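Local atomic coordinates of similar to hydroxylamine oxidoreductase (Kuenenia stuttgartiensis, PDB entry 6H5L), a protein that probably acts as a multiheme oxidoreductase, the hydroxylamine oxidoreductase-like subunit of a large reductase complex with an extended heme electron-transfer pathway. Residues A[68-81]-A[128-141]. Sequence-based numbering, arbitrary orientation.
Sequences HSIFIEQERRDLCV and HCFDCHADTEKNQI. With HEC (heme c), chain C.
With CG anti to the carbonyl carbon (chi1 -63°) and the chain extended as far as NE, Arg77 lies across Phe130, whose own chi1 of -148° puts CD1 over one face of the guanidinium, offset toward its rim. The two planes are 34° apart, and CZ of Arg77 sits 4.4 Å from the centroid of the Phe130 ring, an off-centre cation-pi contact. Arg77 CB meanwhile rests over a face of the His128 ring in a CH-pi contact. A capping bond helps to fix the rotation of that ring: Phe130 N donates to His128 ND1 (3.0 Å) almost in the ring plane, while His128 N donates to Asp131 OD2, completing a capping box at the start of helix 129-133. The contact joins two CxxCH heme-binding motifs, as in multiheme c-type cytochromes: Cys80 SG is bonded to CAB of one heme c, whose iron His68 NE2 and His84 hold, whereas Cys129 and Cys132 are thioether-linked to a second, whose iron His133 binds. Phe130 CZ meets Ile72 CG2 at 3.8 Å; an alanine in place of Phe130 would probably open a gap between Ile72 and Arg77 and deprive the guanidinium of its aromatic partner. Farther along, Ile72 CD1 touches Ile141 CD1, which also reaches His68 CD2 (3.5 Å), beside the iron-binding nitrogen.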
ATOM      1  N   HIS A  68     -39.607 -26.792 -19.832  1.00 33.83           N
ATOM      2  CA  HIS A  68     -38.193 -26.921 -19.509  1.00 25.94           C
ATOM      3  C   HIS A  68     -37.629 -28.291 -19.855  1.00 30.89           C
ATOM      4  O   HIS A  68     -36.437 -28.528 -19.631  1.00 37.40           O
ATOM      5  CB  HIS A  68     -37.967 -26.643 -18.018  1.00 22.99           C
ATOM      6  CG  HIS A  68     -37.685 -25.208 -17.700  1.00 24.96           C
ATOM      7  ND1 HIS A  68     -38.470 -24.172 -18.160  1.00 26.49           N
ATOM      8  CD2 HIS A  68     -36.706 -24.637 -16.960  1.00 29.18           C
ATOM      9  CE1 HIS A  68     -37.980 -23.024 -17.725  1.00 31.49           C
ATOM     10  NE2 HIS A  68     -36.909 -23.279 -16.993  1.00 28.93           N
ATOM     11  N   SER A  69     -38.455 -29.194 -20.389  1.00 40.94           N
ATOM     12  CA  SER A  69     -38.042 -30.586 -20.539  1.00 40.17           C
ATOM     13  C   SER A  69     -36.870 -30.732 -21.504  1.00 34.83           C
ATOM     14  O   SER A  69     -35.950 -31.518 -21.252  1.00 40.95           O
ATOM     15  CB  SER A  69     -39.228 -31.437 -20.996  1.00 30.85           C
ATOM     16  OG  SER A  69     -39.879 -30.854 -22.112  1.00 43.52           O
ATOM     17  N   ILE A  70     -36.881 -29.983 -22.610  1.00 33.28           N
ATOM     18  CA  ILE A  70     -35.835 -30.147 -23.618  1.00 30.26           C
ATOM     19  C   ILE A  70     -34.470 -29.753 -23.064  1.00 37.73           C
ATOM     20  O   ILE A  70     -33.444 -30.331 -23.445  1.00 40.89           O
ATOM     21  CB  ILE A  70     -36.185 -29.351 -24.893  1.00 31.50           C
ATOM     22  CG1 ILE A  70     -35.148 -29.624 -25.985  1.00 41.67           C
ATOM     23  CG2 ILE A  70     -36.291 -27.860 -24.596  1.00 29.60           C
ATOM     24  CD1 ILE A  70     -35.403 -28.893 -27.275  1.00 38.91           C
ATOM     25  N   PHE A  71     -34.430 -28.780 -22.151  1.00 42.03           N
ATOM     26  CA  PHE A  71     -33.157 -28.399 -21.550  1.00 28.34           C
ATOM     27  C   PHE A  71     -32.667 -29.456 -20.570  1.00 34.41           C
ATOM     28  O   PHE A  71     -31.454 -29.628 -20.401  1.00 43.42           O
ATOM     29  CB  PHE A  71     -33.292 -27.043 -20.859  1.00 26.34           C
ATOM     30  CG  PHE A  71     -33.993 -26.008 -21.693  1.00 32.83           C
ATOM     31  CD1 PHE A  71     -33.428 -25.549 -22.872  1.00 19.71           C
ATOM     32  CD2 PHE A  71     -35.217 -25.491 -21.299  1.00 27.32           C
ATOM     33  CE1 PHE A  71     -34.070 -24.600 -23.643  1.00 28.60           C
ATOM     34  CE2 PHE A  71     -35.865 -24.542 -22.063  1.00 21.27           C
ATOM     35  CZ  PHE A  71     -35.291 -24.095 -23.237  1.00 35.62           C
ATOM     36  N   ILE A  72     -33.587 -30.168 -19.917  1.00 36.76           N
ATOM     37  CA  ILE A  72     -33.200 -31.280 -19.055  1.00 42.08           C
ATOM     38  C   ILE A  72     -32.886 -32.519 -19.883  1.00 35.83           C
ATOM     39  O   ILE A  72     -31.921 -33.241 -19.601  1.00 34.00           O
ATOM     40  CB  ILE A  72     -34.305 -31.563 -18.022  1.00 37.32           C
ATOM     41  CG1 ILE A  72     -34.735 -30.277 -17.314  1.00 41.53           C
ATOM     42  CG2 ILE A  72     -33.840 -32.603 -17.008  1.00 23.61           C
ATOM     43  CD1 ILE A  72     -35.966 -30.452 -16.462  1.00 38.11           C
ATOM     44  N   GLU A  73     -33.690 -32.784 -20.917  1.00 45.27           N
ATOM     45  CA  GLU A  73     -33.555 -34.022 -21.679  1.00 39.51           C
ATOM     46  C   GLU A  73     -32.207 -34.127 -22.377  1.00 41.74           C
ATOM     47  O   GLU A  73     -31.662 -35.229 -22.504  1.00 45.09           O
ATOM     48  CB  GLU A  73     -34.689 -34.125 -22.700  1.00 36.03           C
ATOM     49  CG  GLU A  73     -35.908 -34.870 -22.178  1.00 48.75           C
ATOM     50  CD  GLU A  73     -37.165 -34.580 -22.971  1.00 58.88           C
ATOM     51  OE1 GLU A  73     -37.098 -33.781 -23.928  1.00 57.31           O
ATOM     52  OE2 GLU A  73     -38.221 -35.149 -22.626  1.00 52.80           O
ATOM     53  N   GLN A  74     -31.642 -33.006 -22.820  1.00 35.70           N
ATOM     54  CA  GLN A  74     -30.336 -33.004 -23.463  1.00 35.16           C
ATOM     55  C   GLN A  74     -29.245 -32.464 -22.547  1.00 35.34           C
ATOM     56  O   GLN A  74     -28.153 -32.137 -23.026  1.00 38.69           O
ATOM     57  CB  GLN A  74     -30.394 -32.213 -24.770  1.00 33.91           C
ATOM     58  CG  GLN A  74     -31.322 -32.838 -25.802  1.00 34.89           C
ATOM     59  CD  GLN A  74     -31.325 -32.097 -27.124  1.00 47.07           C
ATOM     60  OE1 GLN A  74     -30.298 -31.580 -27.565  1.00 42.58           O
ATOM     61  NE2 GLN A  74     -32.484 -32.047 -27.768  1.00 64.65           N
ATOM     62  N   GLU A  75     -29.522 -32.375 -21.241  1.00 38.03           N
ATOM     63  CA  GLU A  75     -28.522 -32.025 -20.227  1.00 44.61           C
ATOM     64  C   GLU A  75     -27.817 -30.712 -20.560  1.00 36.83           C
ATOM     65  O   GLU A  75     -26.598 -30.585 -20.429  1.00 36.68           O
ATOM     66  CB  GLU A  75     -27.515 -33.163 -20.040  1.00 43.34           C
ATOM     67  CG  GLU A  75     -28.154 -34.464 -19.573  1.00 49.93           C
ATOM     68  CD  GLU A  75     -27.197 -35.637 -19.602  1.00 67.15           C
ATOM     69  OE1 GLU A  75     -26.544 -35.902 -18.569  1.00 69.13           O
ATOM     70  OE2 GLU A  75     -27.094 -36.288 -20.662  1.00 74.76           O
ATOM     71  N   ARG A  76     -28.597 -29.724 -20.996  1.00 39.93           N
ATOM     72  CA  ARG A  76     -28.056 -28.414 -21.360  1.00 35.30           C
ATOM     73  C   ARG A  76     -28.000 -27.521 -20.119  1.00 38.21           C
ATOM     74  O   ARG A  76     -28.794 -26.598 -19.931  1.00 36.92           O
ATOM     75  CB  ARG A  76     -28.889 -27.787 -22.470  1.00 33.50           C
ATOM     76  CG  ARG A  76     -28.882 -28.576 -23.771  1.00 34.90           C
ATOM     77  CD  ARG A  76     -27.470 -28.718 -24.321  1.00 27.02           C
ATOM     78  NE  ARG A  76     -26.845 -27.421 -24.558  1.00 21.59           N
ATOM     79  CZ  ARG A  76     -26.941 -26.742 -25.697  1.00 36.15           C
ATOM     80  NH1 ARG A  76     -27.639 -27.238 -26.710  1.00 29.43           N
ATOM     81  NH2 ARG A  76     -26.339 -25.567 -25.822  1.00 29.95           N
ATOM     82  N   ARG A  77     -27.032 -27.831 -19.253  1.00 39.67           N
ATOM     83  CA  ARG A  77     -26.791 -26.989 -18.086  1.00 30.14           C
ATOM     84  C   ARG A  77     -26.434 -25.566 -18.493  1.00 33.07           C
ATOM     85  O   ARG A  77     -26.785 -24.610 -17.791  1.00 29.03           O
ATOM     86  CB  ARG A  77     -25.679 -27.588 -17.227  1.00 29.10           C
ATOM     87  CG  ARG A  77     -26.001 -28.956 -16.653  1.00 41.98           C
ATOM     88  CD  ARG A  77     -24.789 -29.566 -15.966  1.00 35.66           C
ATOM     89  NE  ARG A  77     -25.147 -30.726 -15.155  1.00 46.52           N
ATOM     90  CZ  ARG A  77     -25.342 -31.949 -15.639  1.00 67.19           C
ATOM     91  NH1 ARG A  77     -25.217 -32.177 -16.939  1.00 62.72           N
ATOM     92  NH2 ARG A  77     -25.666 -32.944 -14.825  1.00 65.34           N
ATOM     93  N   ASP A  78     -25.753 -25.407 -19.628  1.00 31.60           N
ATOM     94  CA  ASP A  78     -25.339 -24.079 -20.068  1.00 26.12           C
ATOM     95  C   ASP A  78     -26.537 -23.187 -20.365  1.00 26.26           C
ATOM     96  O   ASP A  78     -26.502 -21.983 -20.085  1.00 27.68           O
ATOM     97  CB  ASP A  78     -24.443 -24.193 -21.302  1.00 32.54           C
ATOM     98  CG  ASP A  78     -25.152 -24.842 -22.474  1.00 32.80           C
ATOM     99  OD1 ASP A  78     -25.916 -25.804 -22.253  1.00 36.75           O
ATOM    100  OD2 ASP A  78     -24.949 -24.384 -23.618  1.00 33.49           O
ATOM    101  N   LEU A  79     -27.613 -23.756 -20.915  1.00 26.11           N
ATOM    102  CA  LEU A  79     -28.763 -22.939 -21.288  1.00 22.06           C
ATOM    103  C   LEU A  79     -29.525 -22.438 -20.070  1.00 22.42           C
ATOM    104  O   LEU A  79     -30.180 -21.391 -20.145  1.00 19.70           O
ATOM    105  CB  LEU A  79     -29.694 -23.726 -22.212  1.00 24.27           C
ATOM    106  CG  LEU A  79     -29.154 -23.949 -23.627  1.00 30.95           C
ATOM    107  CD1 LEU A  79     -30.093 -24.831 -24.434  1.00 27.29           C
ATOM    108  CD2 LEU A  79     -28.933 -22.613 -24.323  1.00 22.08           C
ATOM    109  N   CYS A  80     -29.469 -23.169 -18.953  1.00 22.75           N
ATOM    110  CA  CYS A  80     -30.049 -22.665 -17.711  1.00 19.02           C
ATOM    111  C   CYS A  80     -29.443 -21.322 -17.339  1.00 21.65           C
ATOM    112  O   CYS A  80     -30.161 -20.386 -16.970  1.00 19.94           O
ATOM    113  CB  CYS A  80     -29.834 -23.666 -16.574  1.00 19.55           C
ATOM    114  SG  CYS A  80     -30.139 -25.398 -16.989  1.00 25.23           S
ATOM    115  N   VAL A  81     -28.121 -21.201 -17.459  1.00 20.42           N
ATOM    116  CA  VAL A  81     -27.448 -19.965 -17.079  1.00 19.93           C
ATOM    117  C   VAL A  81     -27.639 -18.896 -18.144  1.00 19.82           C
ATOM    118  O   VAL A  81     -27.922 -17.741 -17.821  1.00 21.82           O
ATOM    119  CB  VAL A  81     -25.958 -20.228 -16.801  1.00 21.56           C
ATOM    120  CG1 VAL A  81     -25.243 -18.933 -16.438  1.00 23.47           C
ATOM    121  CG2 VAL A  81     -25.803 -21.246 -15.685  1.00 21.55           C
ATOM    122  N   HIS A 128     -24.522 -26.859  -9.830  1.00 22.92           N
ATOM    123  CA  HIS A 128     -25.256 -26.124 -10.845  1.00 22.38           C
ATOM    124  C   HIS A 128     -26.751 -26.131 -10.546  1.00 27.26           C
ATOM    125  O   HIS A 128     -27.244 -26.924  -9.740  1.00 21.19           O
ATOM    126  CB  HIS A 128     -24.995 -26.733 -12.225  1.00 25.48           C
ATOM    127  CG  HIS A 128     -25.365 -25.838 -13.365  1.00 28.32           C
ATOM    128  ND1 HIS A 128     -26.636 -25.796 -13.895  1.00 21.14           N
ATOM    129  CD2 HIS A 128     -24.630 -24.953 -14.077  1.00 26.06           C
ATOM    130  CE1 HIS A 128     -26.669 -24.920 -14.882  1.00 27.53           C
ATOM    131  NE2 HIS A 128     -25.463 -24.398 -15.016  1.00 28.45           N
ATOM    132  N   CYS A 129     -27.470 -25.218 -11.211  1.00 24.46           N
ATOM    133  CA  CYS A 129     -28.928 -25.222 -11.154  1.00 20.60           C
ATOM    134  C   CYS A 129     -29.487 -26.584 -11.532  1.00 22.30           C
ATOM    135  O   CYS A 129     -30.511 -27.019 -10.996  1.00 26.08           O
ATOM    136  CB  CYS A 129     -29.496 -24.149 -12.085  1.00 20.23           C
ATOM    137  SG  CYS A 129     -28.330 -22.855 -12.570  1.00 26.18           S
ATOM    138  N   PHE A 130     -28.823 -27.267 -12.467  1.00 28.06           N
ATOM    139  CA  PHE A 130     -29.226 -28.615 -12.843  1.00 23.27           C
ATOM    140  C   PHE A 130     -29.196 -29.554 -11.643  1.00 26.17           C
ATOM    141  O   PHE A 130     -30.083 -30.399 -11.483  1.00 30.31           O
ATOM    142  CB  PHE A 130     -28.303 -29.128 -13.948  1.00 29.56           C
ATOM    143  CG  PHE A 130     -28.966 -30.057 -14.919  1.00 32.04           C
ATOM    144  CD1 PHE A 130     -29.047 -31.414 -14.657  1.00 31.77           C
ATOM    145  CD2 PHE A 130     -29.492 -29.576 -16.108  1.00 34.48           C
ATOM    146  CE1 PHE A 130     -29.651 -32.271 -15.554  1.00 30.95           C
ATOM    147  CE2 PHE A 130     -30.097 -30.428 -17.010  1.00 37.87           C
ATOM    148  CZ  PHE A 130     -30.176 -31.778 -16.732  1.00 43.62           C
ATOM    149  N   ASP A 131     -28.180 -29.414 -10.786  1.00 28.66           N
ATOM    150  CA  ASP A 131     -28.005 -30.339  -9.670  1.00 26.50           C
ATOM    151  C   ASP A 131     -29.129 -30.208  -8.646  1.00 28.37           C
ATOM    152  O   ASP A 131     -29.554 -31.208  -8.052  1.00 29.79           O
ATOM    153  CB  ASP A 131     -26.648 -30.105  -9.007  1.00 23.26           C
ATOM    154  CG  ASP A 131     -25.484 -30.379  -9.943  1.00 31.04           C
ATOM    155  OD1 ASP A 131     -25.474 -31.443 -10.598  1.00 33.58           O
ATOM    156  OD2 ASP A 131     -24.576 -29.525 -10.029  1.00 28.80           O
ATOM    157  N   CYS A 132     -29.625 -28.988  -8.430  1.00 25.40           N
ATOM    158  CA  CYS A 132     -30.647 -28.741  -7.422  1.00 23.62           C
ATOM    159  C   CYS A 132     -32.069 -28.751  -7.966  1.00 28.96           C
ATOM    160  O   CYS A 132     -33.002 -28.996  -7.194  1.00 27.26           O
ATOM    161  CB  CYS A 132     -30.405 -27.389  -6.736  1.00 24.40           C
ATOM    162  SG  CYS A 132     -29.118 -27.380  -5.462  1.00 20.89           S
ATOM    163  N   HIS A 133     -32.267 -28.501  -9.262  1.00 25.70           N
ATOM    164  CA  HIS A 133     -33.607 -28.287  -9.791  1.00 24.86           C
ATOM    165  C   HIS A 133     -34.061 -29.299 -10.833  1.00 26.15           C
ATOM    166  O   HIS A 133     -35.273 -29.453 -11.014  1.00 24.22           O
ATOM    167  CB  HIS A 133     -33.726 -26.884 -10.408  1.00 17.12           C
ATOM    168  CG  HIS A 133     -33.720 -25.776  -9.401  1.00 23.76           C
ATOM    169  ND1 HIS A 133     -34.780 -25.534  -8.553  1.00 20.58           N
ATOM    170  CD2 HIS A 133     -32.786 -24.837  -9.112  1.00 24.88           C
ATOM    171  CE1 HIS A 133     -34.497 -24.499  -7.782  1.00 20.31           C
ATOM    172  NE2 HIS A 133     -33.293 -24.057  -8.102  1.00 23.35           N
ATOM    173  N   ALA A 134     -33.149 -29.984 -11.519  1.00 36.72           N
ATOM    174  CA  ALA A 134     -33.506 -30.807 -12.671  1.00 31.12           C
ATOM    175  C   ALA A 134     -33.800 -32.234 -12.218  1.00 30.32           C
ATOM    176  O   ALA A 134     -32.887 -32.983 -11.858  1.00 39.83           O
ATOM    177  CB  ALA A 134     -32.395 -30.781 -13.715  1.00 25.96           C
ATOM    178  N   ASP A 135     -35.076 -32.608 -12.229  1.00 40.30           N
ATOM    179  CA  ASP A 135     -35.461 -34.001 -12.027  1.00 45.94           C
ATOM    180  C   ASP A 135     -35.132 -34.782 -13.294  1.00 44.22           C
ATOM    181  O   ASP A 135     -35.641 -34.472 -14.374  1.00 39.39           O
ATOM    182  CB  ASP A 135     -36.948 -34.102 -11.690  1.00 39.64           C
ATOM    183  CG  ASP A 135     -37.349 -35.480 -11.177  1.00 45.95           C
ATOM    184  OD1 ASP A 135     -36.737 -36.487 -11.593  1.00 46.93           O
ATOM    185  OD2 ASP A 135     -38.288 -35.556 -10.356  1.00 54.62           O
ATOM    186  N   THR A 136     -34.277 -35.792 -13.167  1.00 41.44           N
ATOM    187  CA  THR A 136     -33.782 -36.499 -14.346  1.00 40.35           C
ATOM    188  C   THR A 136     -34.744 -37.589 -14.804  1.00 41.41           C
ATOM    189  O   THR A 136     -34.933 -37.780 -16.011  1.00 41.42           O
ATOM    190  CB  THR A 136     -32.390 -37.070 -14.058  1.00 38.78           C
ATOM    191  OG1 THR A 136     -31.407 -36.060 -14.344  1.00 35.16           O
ATOM    192  CG2 THR A 136     -32.110 -38.303 -14.905  1.00 44.20           C
ATOM    193  N   GLU A 137     -35.365 -38.303 -13.862  1.00 42.00           N
ATOM    194  CA  GLU A 137     -36.268 -39.391 -14.230  1.00 49.38           C
ATOM    195  C   GLU A 137     -37.484 -38.871 -14.991  1.00 44.40           C
ATOM    196  O   GLU A 137     -37.855 -39.410 -16.041  1.00 48.36           O
ATOM    197  CB  GLU A 137     -36.703 -40.161 -12.982  1.00 47.24           C
ATOM    198  CG  GLU A 137     -35.621 -41.035 -12.372  1.00 59.56           C
ATOM    199  CD  GLU A 137     -36.137 -41.886 -11.227  1.00 71.53           C
ATOM    200  OE1 GLU A 137     -37.327 -42.265 -11.254  1.00 55.70           O
ATOM    201  OE2 GLU A 137     -35.359 -42.170 -10.291  1.00 70.94           O
ATOM    202  N   LYS A 138     -38.117 -37.816 -14.477  1.00 40.53           N
ATOM    203  CA  LYS A 138     -39.339 -37.278 -15.056  1.00 46.59           C
ATOM    204  C   LYS A 138     -39.098 -36.115 -16.010  1.00 44.32           C
ATOM    205  O   LYS A 138     -40.043 -35.682 -16.679  1.00 36.99           O
ATOM    206  CB  LYS A 138     -40.296 -36.832 -13.941  1.00 45.68           C
ATOM    207  CG  LYS A 138     -40.697 -37.953 -12.988  1.00 53.93           C
ATOM    208  CD  LYS A 138     -40.648 -37.495 -11.538  1.00 57.96           C
ATOM    209  CE  LYS A 138     -41.759 -36.510 -11.217  1.00 71.65           C
ATOM    210  NZ  LYS A 138     -43.068 -37.198 -11.039  1.00 74.27           N
ATOM    211  N   ASN A 139     -37.866 -35.613 -16.098  1.00 39.88           N
ATOM    212  CA  ASN A 139     -37.518 -34.495 -16.978  1.00 39.38           C
ATOM    213  C   ASN A 139     -38.403 -33.280 -16.705  1.00 44.62           C
ATOM    214  O   ASN A 139     -39.049 -32.730 -17.599  1.00 44.88           O
ATOM    215  CB  ASN A 139     -37.587 -34.914 -18.449  1.00 39.42           C
ATOM    216  CG  ASN A 139     -36.420 -35.792 -18.860  1.00 48.52           C
ATOM    217  OD1 ASN A 139     -35.280 -35.561 -18.457  1.00 44.15           O
ATOM    218  ND2 ASN A 139     -36.701 -36.809 -19.666  1.00 62.05           N
ATOM    219  N   GLN A 140     -38.426 -32.860 -15.441  1.00 47.33           N
ATOM    220  CA  GLN A 140     -39.187 -31.696 -15.017  1.00 41.42           C
ATOM    221  C   GLN A 140     -38.365 -30.904 -14.009  1.00 36.76           C
ATOM    222  O   GLN A 140     -37.408 -31.414 -13.422  1.00 33.19           O
ATOM    223  CB  GLN A 140     -40.538 -32.095 -14.406  1.00 39.87           C
ATOM    224  CG  GLN A 140     -41.521 -32.706 -15.394  1.00 49.58           C
ATOM    225  CD  GLN A 140     -42.731 -33.312 -14.708  1.00 64.85           C
ATOM    226  OE1 GLN A 140     -42.676 -33.664 -13.530  1.00 51.34           O
ATOM    227  NE2 GLN A 140     -43.832 -33.433 -15.443  1.00 58.32           N
ATOM    228  N   ILE A 141     -38.748 -29.643 -13.819  1.00 34.51           N
ATOM    229  CA  ILE A 141     -38.100 -28.792 -12.827  1.00 26.94           C
ATOM    230  C   ILE A 141     -38.675 -29.105 -11.450  1.00 27.48           C
ATOM    231  O   ILE A 141     -39.859 -29.433 -11.303  1.00 30.92           O
ATOM    232  CB  ILE A 141     -38.260 -27.302 -13.199  1.00 24.43           C
ATOM    233  CG1 ILE A 141     -36.905 -26.693 -13.574  1.00 32.11           C
ATOM    234  CG2 ILE A 141     -38.896 -26.501 -12.066  1.00 31.46           C
ATOM    235  CD1 ILE A 141     -36.240 -27.346 -14.762  1.00 32.27           C
TER
HETATM  236 FE   HEC C 601     -35.942 -21.759 -16.117  1.00 26.03          FE
HETATM  237  CHA HEC C 601     -38.693 -20.836 -14.312  1.00 22.46           C
HETATM  238  CHB HEC C 601     -34.846 -23.668 -13.477  1.00 28.48           C
HETATM  239  CHC HEC C 601     -33.518 -23.098 -18.105  1.00 28.03           C
HETATM  240  CHD HEC C 601     -36.443 -19.240 -18.366  1.00 25.75           C
HETATM  241  NA  HEC C 601     -36.652 -22.200 -14.250  1.00 16.57           N
HETATM  242  C1A HEC C 601     -37.788 -21.660 -13.677  1.00 23.34           C
HETATM  243  C2A HEC C 601     -37.860 -22.116 -12.301  1.00 27.32           C
HETATM  244  C3A HEC C 601     -36.795 -22.894 -12.070  1.00 31.93           C
HETATM  245  C4A HEC C 601     -36.015 -22.964 -13.291  1.00 25.04           C
HETATM  246  CMA HEC C 601     -36.446 -23.602 -10.743  1.00 22.02           C
HETATM  247  CAA HEC C 601     -38.972 -21.748 -11.290  1.00 20.49           C
HETATM  248  CBA HEC C 601     -40.003 -22.864 -11.152  1.00 18.23           C
HETATM  249  CGA HEC C 601     -41.124 -22.371 -10.274  1.00 26.40           C
HETATM  250  O1A HEC C 601     -41.155 -21.150  -9.972  1.00 24.75           O
HETATM  251  O2A HEC C 601     -41.989 -23.193  -9.875  1.00 26.07           O
HETATM  252  NB  HEC C 601     -34.411 -23.084 -15.819  1.00 22.37           N
HETATM  253  C1B HEC C 601     -34.226 -23.861 -14.692  1.00 25.10           C
HETATM  254  C2B HEC C 601     -33.282 -24.912 -15.020  1.00 25.48           C
HETATM  255  C3B HEC C 601     -32.909 -24.748 -16.297  1.00 29.18           C
HETATM  256  C4B HEC C 601     -33.616 -23.599 -16.825  1.00 26.14           C
HETATM  257  CMB HEC C 601     -32.788 -25.995 -14.034  1.00 27.93           C
HETATM  258  CAB HEC C 601     -31.918 -25.616 -17.103  1.00 19.12           C
HETATM  259  CBB HEC C 601     -32.484 -27.032 -17.351  1.00 34.87           C
HETATM  260  NC  HEC C 601     -35.080 -21.215 -17.883  1.00 24.46           N
HETATM  261  C1C HEC C 601     -34.190 -21.998 -18.591  1.00 24.60           C
HETATM  262  C2C HEC C 601     -34.177 -21.539 -19.964  1.00 25.20           C
HETATM  263  C3C HEC C 601     -34.894 -20.399 -20.017  1.00 23.18           C
HETATM  264  C4C HEC C 601     -35.535 -20.218 -18.722  1.00 20.46           C
HETATM  265  CMC HEC C 601     -33.182 -22.076 -21.023  1.00 17.98           C
HETATM  266  CAC HEC C 601     -35.110 -19.483 -21.250  1.00 26.76           C
HETATM  267  CBC HEC C 601     -35.750 -20.243 -22.433  1.00 20.09           C
HETATM  268  ND  HEC C 601     -37.354 -20.243 -16.296  1.00 23.57           N
HETATM  269  C1D HEC C 601     -37.384 -19.340 -17.357  1.00 20.75           C
HETATM  270  C2D HEC C 601     -38.572 -18.524 -17.222  1.00 19.15           C
HETATM  271  C3D HEC C 601     -39.280 -19.022 -15.954  1.00 22.32           C
HETATM  272  C4D HEC C 601     -38.447 -20.092 -15.448  1.00 26.63           C
HETATM  273  CMD HEC C 601     -39.033 -17.389 -18.158  1.00 11.11           C
HETATM  274  CAD HEC C 601     -40.601 -18.494 -15.351  1.00 18.69           C
HETATM  275  CBD HEC C 601     -41.695 -19.529 -15.598  1.00 17.96           C
HETATM  276  CGD HEC C 601     -43.011 -19.086 -15.016  1.00 24.73           C
HETATM  277  O1D HEC C 601     -43.991 -19.871 -15.105  1.00 27.05           O
HETATM  278  O2D HEC C 601     -43.085 -17.959 -14.464  1.00 27.83           O